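Local atomic coordinates of putative HMP/thiamine permease protein YkoE (Bacillus subtilis, PDB entry 5EDL), a protein that serves as the membrane-embedded, substrate-binding S component of an energy-coupling factor transporter, binds thiamine and probably carries it across the membrane. Residues Gly33-Gly36 / Pro37-Glu41; Met85-Val88 / Ile89-Gln93; Ser121-Ala124 / Ser125-Asp129; Ile145-Val148 / Ile149-Ser153. All blocks are in the same frame, centred on the assembly; numbering follows the deposited sequence.

Overall arrangement
The four contacts follow one another along the chain, each a local pairing of side chains within one short stretch. Contact 1 lies where helix 4-35 ends and the chain turns into a loop; contacts 2, 3 and 4 lie on helices 85-103, 111-132 and 140-170. Contact 3 is the middle piece: its centre is about 10 Å from that of contact 2 and about 11 Å from that of contact 4, and it touches both, whereas the centres of contacts 2 and 4 are about 19 Å apart and the two do not meet. Contact 4 also touches contact 1. All four supply residues of the thiamine pocket, Y40, Q93, D129 and R150 among them, so three helices and a loop each contribute to it.

Contact 1 (Gly33-Gly36 / Pro37-Glu41); sequences GMFG and PIAYE. With VIB (3-(4-amino-2-methyl-pyrimidin-5-ylmethyl)-5-(2-hydroxy-ethyl)-4-methyl-thiazol-3-ium), chain B.
A turn at the C-terminal end of helix 4-35 leads the chain into the thiamine pocket, and F35 and A39 meet across it, CB to CB at 3.8 Å. The methyl of A39 sits at the edge of the F35 ring, near its plane; alanine is small enough to nestle there. Between them G36 leaves the helix with a positive phi of 91°, where a CB would be jammed against the preceding carbonyl oxygen, hence a glycine. G36 O takes the N-H of A39 at 3.1 Å, from above the carbonyl plane. P37, having no N-H to satisfy, suits the second position (i+1) of this turn, just after G36, and P37 O then receives Y40 N at 3.1 Å. The same oxygen lies over the centre of the Y40 ring, 3.2 Å above its plane. With CG of Y40 placed between the backbone N and the carbonyl carbon (chi1 57°), the ring is turned so that its opposite face receives the thiazolium methyl CM4 of thiamine, also over the centre. Y40 OH is hydrogen-bonded to Y135 OH. P37 packs on Y142 and M146 of helix 140-170, while A39 leans back on L31 of helix 4-35.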
loop_
_atom_site.group_PDB
_atom_site.type_symbol
_atom_site.label_atom_id
_atom_site.label_comp_id
_atom_site.label_asym_id
_atom_site.label_seq_id
_atom_site.Cartn_x
_atom_site.Cartn_y
_atom_site.Cartn_z
ATOM N N GLY A 33 -14.656 -18.293 1.108
ATOM C CA GLY A 33 -15.795 -19.187 1.215
ATOM C C GLY A 33 -15.645 -20.433 0.358
ATOM O O GLY A 33 -15.984 -21.539 0.787
ATOM N N MET A 34 -15.138 -20.261 -0.856
ATOM C CA MET A 34 -14.983 -21.383 -1.778
ATOM C C MET A 34 -13.804 -22.295 -1.436
ATOM O O MET A 34 -13.937 -23.516 -1.480
ATOM C CB MET A 34 -14.809 -20.881 -3.215
ATOM C CG MET A 34 -16.056 -20.280 -3.827
ATOM S SD MET A 34 -15.727 -19.635 -5.484
ATOM C CE MET A 34 -15.171 -21.099 -6.333
ATOM N N PHE A 35 -12.650 -21.704 -1.121
ATOM C CA PHE A 35 -11.403 -22.469 -1.097
ATOM C C PHE A 35 -10.568 -22.311 0.166
ATOM O O PHE A 35 -9.503 -22.921 0.280
ATOM C CB PHE A 35 -10.537 -22.098 -2.301
ATOM C CG PHE A 35 -11.203 -22.327 -3.622
ATOM C CD1 PHE A 35 -11.669 -23.591 -3.970
ATOM C CD2 PHE A 35 -11.351 -21.287 -4.527
ATOM C CE1 PHE A 35 -12.287 -23.812 -5.190
ATOM C CE2 PHE A 35 -11.966 -21.504 -5.757
ATOM C CZ PHE A 35 -12.436 -22.767 -6.086
ATOM N N GLY A 36 -11.051 -21.512 1.108
ATOM C CA GLY A 36 -10.316 -21.241 2.326
ATOM C C GLY A 36 -9.437 -20.005 2.182
ATOM O O GLY A 36 -9.316 -19.437 1.089
ATOM N N PRO A 37 -8.808 -19.588 3.285
ATOM C CA PRO A 37 -8.067 -18.318 3.318
ATOM C C PRO A 37 -6.927 -18.228 2.298
ATOM O O PRO A 37 -6.684 -17.142 1.779
ATOM C CB PRO A 37 -7.517 -18.257 4.754
ATOM C CG PRO A 37 -7.656 -19.635 5.313
ATOM C CD PRO A 37 -8.836 -20.255 4.599
ATOM N N ILE A 38 -6.247 -19.333 2.013
ATOM C CA ILE A 38 -5.105 -19.280 1.107
ATOM C C ILE A 38 -5.508 -18.680 -0.243
ATOM O O ILE A 38 -4.692 -18.069 -0.922
ATOM C CB ILE A 38 -4.478 -20.678 0.893
ATOM C CG1 ILE A 38 -3.159 -20.566 0.118
ATOM C CG2 ILE A 38 -5.455 -21.634 0.186
ATOM C CD1 ILE A 38 -2.381 -21.866 0.075
ATOM N N ALA A 39 -6.775 -18.842 -0.619
ATOM C CA ALA A 39 -7.241 -18.374 -1.924
ATOM C C ALA A 39 -7.160 -16.847 -2.112
ATOM O O ALA A 39 -7.021 -16.386 -3.244
ATOM C CB ALA A 39 -8.669 -18.846 -2.174
ATOM N N TYR A 40 -7.247 -16.056 -1.043
ATOM C CA TYR A 40 -7.089 -14.607 -1.235
ATOM C C TYR A 40 -5.667 -14.112 -0.984
ATOM O O TYR A 40 -5.380 -12.927 -1.156
ATOM C CB TYR A 40 -8.072 -13.809 -0.366
ATOM C CG TYR A 40 -8.000 -14.068 1.127
ATOM C CD1 TYR A 40 -6.824 -13.845 1.847
ATOM C CD2 TYR A 40 -9.123 -14.477 1.820
ATOM C CE1 TYR A 40 -6.768 -14.067 3.216
ATOM C CE2 TYR A 40 -9.081 -14.704 3.180
ATOM C CZ TYR A 40 -7.909 -14.498 3.876
ATOM O OH TYR A 40 -7.893 -14.735 5.226
ATOM N N GLU A 41 -4.766 -15.001 -0.592
ATOM C CA GLU A 41 -3.409 -14.552 -0.291
ATOM C C GLU A 41 -2.687 -13.935 -1.513
ATOM O O GLU A 41 -1.992 -12.934 -1.372
ATOM C CB GLU A 41 -2.592 -15.701 0.305
ATOM C CG GLU A 41 -3.078 -16.136 1.699
ATOM C CD GLU A 41 -2.847 -15.078 2.788
ATOM O OE1 GLU A 41 -2.288 -13.997 2.490
ATOM O OE2 GLU A 41 -3.207 -15.337 3.955
HETATM C CM2 VIB B . -7.864 -1.950 4.135
HETATM N N4A VIB B . -6.429 -6.610 4.548
HETATM C CM4 VIB B . -8.778 -10.651 3.319
HETATM O O1 VIB B . -6.712 -11.786 6.382
HETATM C C7 VIB B . -7.842 -11.910 7.222
HETATM C C6 VIB B . -9.079 -11.781 6.367
HETATM C C2 VIB B . -9.451 -7.860 5.951
HETATM S S1 VIB B . -9.440 -9.115 6.888
HETATM C C5 VIB B . -9.186 -10.324 5.952
HETATM C C4 VIB B . -9.034 -9.846 4.599
HETATM N N3 VIB B . -9.210 -8.287 4.602
HETATM C C7A VIB B . -9.147 -7.513 3.366
HETATM C C4A VIB B . -7.438 -5.645 4.172
HETATM N N3A VIB B . -7.215 -4.337 4.313
HETATM C C2A VIB B . -8.178 -3.445 3.951
HETATM N N1A VIB B . -9.365 -3.888 3.429
HETATM C C6A VIB B . -9.609 -5.215 3.275
HETATM C C5A VIB B . -8.623 -6.094 3.649
#

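Contact 2 (Met85-Val88 / Ile89-Gln93); sequences MVIV and IGIVQ. With VIB (3-(4-amino-2-methyl-pyrimidin-5-ylmethyl)-5-(2-hydroxy-ethyl)-4-methyl-thiazol-3-ium), chain B.
V86 and I89 stand together on the pocket-facing side of transmembrane helix 85-103, their CG2 methyls 4.2 Å apart, with Q93 one turn further along. The ordinary i to i+4 bonding of an alpha-helix, such as G90 N to V86 O at 2.9 Å, sets this spacing. V86 carries CG2 anti to its N, which sends that methyl to the substrate pyrimidine, 3.3 Å from N1A of thiamine. I89 likewise has CG1 anti to its N (chi1 -155°), but here the branch goes on to CD1, which comes within 3.9 Å of the amino nitrogen N4A. Branched apolar residues suit these places because they press on the substrate without competing for polar atoms. Q93 reaches the pyrimidine with a chain extended beyond CG, and NE2, also bonded to E68 OE2, donates to ring nitrogen N3A at 3.2 Å. Its other arm, OE1, accepts a nearly straight bond (167°) from N4A at 2.8 Å. An amide suits the site because it offers an acceptor and a donor side by side, matching the aminopyrimidine. A leucine in place of Q93 would probably leave N4A without this acceptor and N3A without its donor, and E68 would lose its NE2 partner. I87 and I91 form a separate apolar pair, CG2 of I87 lying 4.2 Å from CD1 of I91.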
loop_
_atom_site.group_PDB
_atom_site.type_symbol
_atom_site.label_atom_id
_atom_site.label_comp_id
_atom_site.label_asym_id
_atom_site.label_seq_id
_atom_site.Cartn_x
_atom_site.Cartn_y
_atom_site.Cartn_z
ATOM N N MET A 85 -13.624 -3.441 12.045
ATOM C CA MET A 85 -12.372 -4.183 12.221
ATOM C C MET A 85 -11.448 -3.991 10.995
ATOM O O MET A 85 -10.233 -4.154 11.101
ATOM C CB MET A 85 -12.625 -5.679 12.510
ATOM C CG MET A 85 -13.516 -6.444 11.538
ATOM S SD MET A 85 -13.957 -8.129 12.117
ATOM C CE MET A 85 -14.931 -7.774 13.575
ATOM N N VAL A 86 -12.004 -3.595 9.852
ATOM C CA VAL A 86 -11.157 -3.327 8.697
ATOM C C VAL A 86 -10.310 -2.064 8.958
ATOM O O VAL A 86 -9.214 -1.931 8.432
ATOM C CB VAL A 86 -11.966 -3.160 7.386
ATOM C CG1 VAL A 86 -12.687 -1.802 7.345
ATOM C CG2 VAL A 86 -11.029 -3.302 6.172
ATOM N N ILE A 87 -10.814 -1.151 9.784
ATOM C CA ILE A 87 -10.047 0.038 10.141
ATOM C C ILE A 87 -8.857 -0.355 11.029
ATOM O O ILE A 87 -7.780 0.220 10.915
ATOM C CB ILE A 87 -10.913 1.101 10.847
ATOM C CG1 ILE A 87 -11.983 1.625 9.875
ATOM C CG2 ILE A 87 -10.034 2.244 11.365
ATOM C CD1 ILE A 87 -13.057 2.485 10.509
ATOM N N VAL A 88 -9.052 -1.358 11.883
ATOM C CA VAL A 88 -7.961 -1.873 12.702
ATOM C C VAL A 88 -6.878 -2.516 11.833
ATOM O O VAL A 88 -5.689 -2.225 11.991
ATOM C CB VAL A 88 -8.439 -2.913 13.733
ATOM C CG1 VAL A 88 -7.274 -3.315 14.638
ATOM C CG2 VAL A 88 -9.626 -2.381 14.558
ATOM N N ILE A 89 -7.268 -3.389 10.907
ATOM C CA ILE A 89 -6.235 -4.021 10.091
ATOM C C ILE A 89 -5.587 -2.967 9.196
ATOM O O ILE A 89 -4.404 -3.062 8.861
ATOM C CB ILE A 89 -6.774 -5.216 9.246
ATOM C CG1 ILE A 89 -5.610 -6.180 8.925
ATOM C CG2 ILE A 89 -7.514 -4.727 7.999
ATOM C CD1 ILE A 89 -6.006 -7.518 8.295
ATOM N N GLY A 90 -6.349 -1.934 8.848
ATOM C CA GLY A 90 -5.799 -0.818 8.090
ATOM C C GLY A 90 -4.708 -0.098 8.872
ATOM O O GLY A 90 -3.625 0.161 8.347
ATOM N N ILE A 91 -4.993 0.216 10.133
ATOM C CA ILE A 91 -4.006 0.830 11.015
ATOM C C ILE A 91 -2.771 -0.078 11.108
ATOM O O ILE A 91 -1.647 0.380 10.925
ATOM C CB ILE A 91 -4.581 1.093 12.426
ATOM C CG1 ILE A 91 -5.670 2.185 12.375
ATOM C CG2 ILE A 91 -3.462 1.458 13.413
ATOM C CD1 ILE A 91 -6.524 2.259 13.642
ATOM N N VAL A 92 -2.988 -1.370 11.348
ATOM C CA VAL A 92 -1.876 -2.318 11.472
ATOM C C VAL A 92 -1.028 -2.366 10.188
ATOM O O VAL A 92 0.191 -2.298 10.237
ATOM C CB VAL A 92 -2.396 -3.744 11.825
ATOM C CG1 VAL A 92 -1.297 -4.787 11.670
ATOM C CG2 VAL A 92 -2.960 -3.768 13.243
ATOM N N GLN A 93 -1.685 -2.467 9.042
ATOM C CA GLN A 93 -0.985 -2.485 7.764
ATOM C C GLN A 93 -0.215 -1.182 7.525
ATOM O O GLN A 93 0.913 -1.233 7.064
ATOM C CB GLN A 93 -1.972 -2.771 6.622
ATOM C CG GLN A 93 -2.456 -4.231 6.685
ATOM C CD GLN A 93 -3.751 -4.527 5.934
ATOM O OE1 GLN A 93 -4.221 -5.672 5.940
ATOM N NE2 GLN A 93 -4.336 -3.519 5.314
HETATM C CM2 VIB B . -7.864 -1.950 4.135
HETATM N N4A VIB B . -6.429 -6.610 4.548
HETATM C CM4 VIB B . -8.778 -10.651 3.319
HETATM O O1 VIB B . -6.712 -11.786 6.382
HETATM C C7 VIB B . -7.842 -11.910 7.222
HETATM C C6 VIB B . -9.079 -11.781 6.367
HETATM C C2 VIB B . -9.451 -7.860 5.951
HETATM S S1 VIB B . -9.440 -9.115 6.888
HETATM C C5 VIB B . -9.186 -10.324 5.952
HETATM C C4 VIB B . -9.034 -9.846 4.599
HETATM N N3 VIB B . -9.210 -8.287 4.602
HETATM C C7A VIB B . -9.147 -7.513 3.366
HETATM C C4A VIB B . -7.438 -5.645 4.172
HETATM N N3A VIB B . -7.215 -4.337 4.313
HETATM C C2A VIB B . -8.178 -3.445 3.951
HETATM N N1A VIB B . -9.365 -3.888 3.429
HETATM C C6A VIB B . -9.609 -5.215 3.275
HETATM C C5A VIB B . -8.623 -6.094 3.649
#

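Contact 3 (Ser121-Ala124 / Ser125-Asp129). With MPG ([(Z)-octadec-9-enyl] (2R)-2,3-bis(oxidanyl)propanoate), chain D; VIB (3-(4-amino-2-methyl-pyrimidin-5-ylmethyl)-5-(2-hydroxy-ethyl)-4-methyl-thiazol-3-ium), chain B.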
loop_
_atom_site.group_PDB
_atom_site.type_symbol
_atom_site.label_atom_id
_atom_site.label_comp_id
_atom_site.label_asym_id
_atom_site.label_seq_id
_atom_site.Cartn_x
_atom_site.Cartn_y
_atom_site.Cartn_z
ATOM N N SER A 121 3.722 -4.558 5.618
ATOM C CA SER A 121 2.279 -4.658 5.790
ATOM C C SER A 121 1.851 -6.129 5.814
ATOM O O SER A 121 0.971 -6.500 6.572
ATOM C CB SER A 121 1.530 -3.912 4.680
ATOM O OG SER A 121 1.745 -2.512 4.765
ATOM N N SER A 122 2.479 -6.942 4.968
ATOM C CA SER A 122 2.210 -8.372 4.931
ATOM C C SER A 122 2.427 -8.994 6.318
ATOM O O SER A 122 1.571 -9.710 6.826
ATOM C CB SER A 122 3.102 -9.066 3.902
ATOM O OG SER A 122 2.806 -8.630 2.590
ATOM N N VAL A 123 3.572 -8.705 6.921
ATOM C CA VAL A 123 3.899 -9.244 8.228
ATOM C C VAL A 123 2.945 -8.741 9.318
ATOM O O VAL A 123 2.446 -9.534 10.136
ATOM C CB VAL A 123 5.352 -8.904 8.617
ATOM C CG1 VAL A 123 5.616 -9.270 10.070
ATOM C CG2 VAL A 123 6.336 -9.621 7.694
ATOM N N ALA A 124 2.694 -7.433 9.337
ATOM C CA ALA A 124 1.825 -6.838 10.353
ATOM C C ALA A 124 0.391 -7.393 10.275
ATOM O O ALA A 124 -0.230 -7.677 11.300
ATOM C CB ALA A 124 1.808 -5.324 10.216
ATOM N N SER A 125 -0.130 -7.525 9.057
ATOM C CA SER A 125 -1.475 -8.038 8.886
ATOM C C SER A 125 -1.503 -9.513 9.258
ATOM O O SER A 125 -2.508 -9.995 9.739
ATOM C CB SER A 125 -1.991 -7.827 7.453
ATOM O OG SER A 125 -1.174 -8.481 6.502
ATOM N N PHE A 126 -0.402 -10.230 9.048
ATOM C CA PHE A 126 -0.388 -11.653 9.405
ATOM C C PHE A 126 -0.454 -11.804 10.934
ATOM O O PHE A 126 -1.171 -12.653 11.459
ATOM C CB PHE A 126 0.847 -12.354 8.827
ATOM C CG PHE A 126 0.612 -13.794 8.480
ATOM C CD1 PHE A 126 0.098 -14.149 7.239
ATOM C CD2 PHE A 126 0.878 -14.795 9.398
ATOM C CE1 PHE A 126 -0.123 -15.470 6.916
ATOM C CE2 PHE A 126 0.650 -16.132 9.078
ATOM C CZ PHE A 126 0.153 -16.468 7.835
ATOM N N ILE A 127 0.270 -10.944 11.642
ATOM C CA ILE A 127 0.181 -10.912 13.096
ATOM C C ILE A 127 -1.257 -10.656 13.536
ATOM O O ILE A 127 -1.788 -11.381 14.390
ATOM C CB ILE A 127 1.092 -9.828 13.690
ATOM C CG1 ILE A 127 2.561 -10.191 13.445
ATOM C CG2 ILE A 127 0.774 -9.641 15.172
ATOM C CD1 ILE A 127 3.543 -9.113 13.882
ATOM N N TYR A 128 -1.879 -9.636 12.940
ATOM C CA TYR A 128 -3.271 -9.306 13.217
ATOM C C TYR A 128 -4.180 -10.535 13.044
ATOM O O TYR A 128 -5.014 -10.829 13.904
ATOM C CB TYR A 128 -3.748 -8.169 12.302
ATOM C CG TYR A 128 -5.240 -7.900 12.361
ATOM C CD1 TYR A 128 -6.125 -8.586 11.535
ATOM C CD2 TYR A 128 -5.762 -6.965 13.237
ATOM C CE1 TYR A 128 -7.500 -8.347 11.585
ATOM C CE2 TYR A 128 -7.133 -6.711 13.292
ATOM C CZ TYR A 128 -7.996 -7.408 12.461
ATOM O OH TYR A 128 -9.354 -7.169 12.513
ATOM N N ASP A 129 -4.001 -11.251 11.937
ATOM C CA ASP A 129 -4.850 -12.401 11.640
ATOM C C ASP A 129 -4.700 -13.552 12.635
ATOM O O ASP A 129 -5.663 -14.271 12.913
ATOM C CB ASP A 129 -4.567 -12.904 10.224
ATOM C CG ASP A 129 -5.119 -11.971 9.156
ATOM O OD1 ASP A 129 -6.071 -11.201 9.447
ATOM O OD2 ASP A 129 -4.606 -12.024 8.026
HETATM C C2 MPG D . -3.271 -6.355 17.244
HETATM C C3 MPG D . -2.220 -6.789 16.240
HETATM C C4 MPG D . -0.945 -6.012 16.484
HETATM C C5 MPG D . 0.061 -6.213 15.367
HETATM C C6 MPG D . 1.198 -5.233 15.577
HETATM C C7 MPG D . 2.380 -5.562 14.684
HETATM C C8 MPG D . 2.452 -4.603 13.510
HETATM C C9 MPG D . 3.475 -3.512 13.753
HETATM C C10 MPG D . 4.657 -3.524 13.100
HETATM C C11 MPG D . 4.985 -4.627 12.110
HETATM C C12 MPG D . 6.448 -5.007 12.215
HETATM C C13 MPG D . 6.978 -5.387 10.850
HETATM O O1 MPG D . -5.666 -6.225 17.185
HETATM C C1 MPG D . -4.566 -7.089 16.985
HETATM C CXD MPG D . -8.162 -6.316 17.682
HETATM O O2 MPG D . -8.284 -4.997 18.159
HETATM C C21 MPG D . -9.130 -7.205 18.436
HETATM O O3 MPG D . -10.448 -6.968 17.990
HETATM O O4 MPG D . -6.528 -7.741 18.636
HETATM C CX3 MPG D . -6.742 -6.814 17.879
HETATM C CM2 VIB B . -7.864 -1.950 4.135
HETATM N N4A VIB B . -6.429 -6.610 4.548
HETATM C CM4 VIB B . -8.778 -10.651 3.319
HETATM O O1 VIB B . -6.712 -11.786 6.382
HETATM C C7 VIB B . -7.842 -11.910 7.222
HETATM C C6 VIB B . -9.079 -11.781 6.367
HETATM C C2 VIB B . -9.451 -7.860 5.951
HETATM S S1 VIB B . -9.440 -9.115 6.888
HETATM C C5 VIB B . -9.186 -10.324 5.952
HETATM C C4 VIB B . -9.034 -9.846 4.599
HETATM N N3 VIB B . -9.210 -8.287 4.602
HETATM C C7A VIB B . -9.147 -7.513 3.366
HETATM C C4A VIB B . -7.438 -5.645 4.172
HETATM N N3A VIB B . -7.215 -4.337 4.313
HETATM C C2A VIB B . -8.178 -3.445 3.951
HETATM N N1A VIB B . -9.365 -3.888 3.429
HETATM C C6A VIB B . -9.609 -5.215 3.275
HETATM C C5A VIB B . -8.623 -6.094 3.649
#
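S125 folds its hydroxyl back over the preceding turn of helix 111-132, where OG lies 2.9 Å from S121 O and 3.0 Å from S122 O. Serine can do this with OG between its own N and carbonyl carbon (chi1 60°); its single proton may go to either oxygen, and R150 NH1 is hydrogen-bonded to the same OG. S121 OG bonds to Q93 O, and S122 OG to R150 O, so small hydroxyls tie this helix to both neighbours. One turn beyond S125, D129 OD2 accepts the hydroxyl O1 of thiamine at 2.7 Å and forms a salt bridge with R150 NH2. D129 OD1 lies in plane at the edge of the Y128 ring and is hydrogen-bonded to S133 OG, and these partners together should limit rotation of the carboxylate. An alanine at D129 would probably leave the substrate hydroxyl without this acceptor and R150 without one of its two counter-charges. The helix presents a different surface to lipid: A124 CB is 3.4 Å from C8 of the lipid chain MPG, and I127 CG2 is 3.5 Å from its C5. V123 joins this greasy flank, its CG1 4.3 Å from CD1 of I127. Hydroxyls and a carboxylate thus serve the helix bundle and the substrate, the carboxylate reading its hydroxyethyl end, while alkyl groups serve the membrane.

Contact 4 (Ile145-Val148 / Ile149-Ser153)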
loop_
_atom_site.group_PDB
_atom_site.type_symbol
_atom_site.label_atom_id
_atom_site.label_comp_id
_atom_site.label_asym_id
_atom_site.label_seq_id
_atom_site.Cartn_x
_atom_site.Cartn_y
_atom_site.Cartn_z
ATOM N N ILE A 145 2.994 -21.325 4.170
ATOM C CA ILE A 145 2.694 -21.117 2.763
ATOM C C ILE A 145 1.928 -19.801 2.556
ATOM O O ILE A 145 2.230 -19.034 1.638
ATOM C CB ILE A 145 1.898 -22.298 2.180
ATOM C CG1 ILE A 145 2.785 -23.546 2.128
ATOM C CG2 ILE A 145 1.412 -21.963 0.789
ATOM C CD1 ILE A 145 2.037 -24.835 1.844
ATOM N N MET A 146 0.964 -19.520 3.427
ATOM C CA MET A 146 0.173 -18.296 3.289
ATOM C C MET A 146 1.028 -17.039 3.519
ATOM O O MET A 146 0.887 -16.062 2.793
ATOM C CB MET A 146 -1.025 -18.299 4.242
ATOM C CG MET A 146 -2.160 -19.257 3.799
ATOM S SD MET A 146 -3.762 -18.930 4.602
ATOM C CE MET A 146 -3.336 -19.342 6.289
ATOM N N LEU A 147 1.899 -17.071 4.526
ATOM C CA LEU A 147 2.788 -15.941 4.784
ATOM C C LEU A 147 3.708 -15.665 3.596
ATOM O O LEU A 147 3.908 -14.509 3.213
ATOM C CB LEU A 147 3.639 -16.179 6.029
ATOM C CG LEU A 147 4.607 -15.043 6.378
ATOM C CD1 LEU A 147 3.882 -13.713 6.527
ATOM C CD2 LEU A 147 5.399 -15.391 7.653
ATOM N N VAL A 148 4.276 -16.725 3.032
ATOM C CA VAL A 148 5.160 -16.575 1.891
ATOM C C VAL A 148 4.417 -15.941 0.709
ATOM O O VAL A 148 4.908 -14.984 0.098
ATOM C CB VAL A 148 5.770 -17.920 1.469
ATOM C CG1 VAL A 148 6.386 -17.809 0.097
ATOM C CG2 VAL A 148 6.815 -18.369 2.495
ATOM N N ILE A 149 3.236 -16.474 0.395
ATOM C CA ILE A 149 2.399 -15.894 -0.651
ATOM C C ILE A 149 2.060 -14.434 -0.337
ATOM O O ILE A 149 2.140 -13.571 -1.210
ATOM C CB ILE A 149 1.086 -16.677 -0.851
ATOM C CG1 ILE A 149 1.382 -18.133 -1.246
ATOM C CG2 ILE A 149 0.225 -15.990 -1.908
ATOM C CD1 ILE A 149 0.134 -19.038 -1.309
ATOM N N ARG A 150 1.690 -14.147 0.907
ATOM C CA ARG A 150 1.342 -12.771 1.248
ATOM C C ARG A 150 2.564 -11.846 1.158
ATOM O O ARG A 150 2.431 -10.682 0.778
ATOM C CB ARG A 150 0.721 -12.661 2.641
ATOM C CG ARG A 150 0.018 -11.299 2.862
ATOM C CD ARG A 150 -0.607 -11.161 4.260
ATOM N NE ARG A 150 -1.660 -12.155 4.501
ATOM C CZ ARG A 150 -2.449 -12.167 5.571
ATOM N NH1 ARG A 150 -2.316 -11.239 6.512
ATOM N NH2 ARG A 150 -3.375 -13.112 5.700
ATOM N N LEU A 151 3.740 -12.356 1.513
ATOM C CA LEU A 151 4.958 -11.558 1.397
ATOM C C LEU A 151 5.241 -11.213 -0.072
ATOM O O LEU A 151 5.558 -10.070 -0.406
ATOM C CB LEU A 151 6.144 -12.294 2.020
ATOM C CG LEU A 151 6.211 -12.297 3.555
ATOM C CD1 LEU A 151 7.180 -13.350 4.059
ATOM C CD2 LEU A 151 6.607 -10.922 4.072
ATOM N N ILE A 152 5.102 -12.197 -0.952
ATOM C CA ILE A 152 5.339 -11.959 -2.370
ATOM C C ILE A 152 4.321 -10.975 -2.944
ATOM O O ILE A 152 4.670 -10.074 -3.721
ATOM C CB ILE A 152 5.303 -13.274 -3.164
ATOM C CG1 ILE A 152 6.457 -14.179 -2.712
ATOM C CG2 ILE A 152 5.381 -12.994 -4.659
ATOM C CD1 ILE A 152 6.415 -15.542 -3.289
ATOM N N SER A 153 3.066 -11.151 -2.546
ATOM C CA SER A 153 1.976 -10.304 -3.012
ATOM C C SER A 153 2.158 -8.861 -2.525
ATOM O O SER A 153 1.888 -7.914 -3.259
ATOM C CB SER A 153 0.613 -10.859 -2.545
ATOM O OG SER A 153 -0.456 -10.011 -2.949
#
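R150 follows M146 by one helical turn, its CB 3.4 Å from M146 O, and bears the flat group of this contact, a guanidinium that takes part in a cation-pi interaction with Y44. At its edge NE forms a salt bridge with E41 OE1, while the two terminal nitrogens turn to helix 111-132. The acidic partners on these two sides probably offset the positive charge of the buried guanidinium. The chain leaves the backbone with CG anti to N (chi1 -165°) and bends at chi3 (-62°), which turns the guanidinium toward these partners and beside the bound thiamine. All of this hangs on transmembrane helix 140-170, whose i to i+4 bonds here include R150 N to M146 O at 2.8 Å and L151 N to L147 O at 2.7 Å. Aliphatic residues line much of the rest of the helix here, as befits a membrane segment. I145 and I149 lie alongside each other and point the same way, with CG2 of I145 3.8 Å from CD1 of I149; CG1 of I149 also rests 3.1 Å from I145 O. V148 and I152 repeat that side-by-side arrangement, CG1 of V148 to CD1 of I152 at 4.1 Å, on an exposed side. L147 and L151 instead cross at a slant, CG of L147 meeting CD1 of L151 at 3.9 Å, and face helix 111-132, where L147 packs on F126 and L151 on V123. Against the loop after helix 4-35, S153 OG is hydrogen-bonded to P42 O.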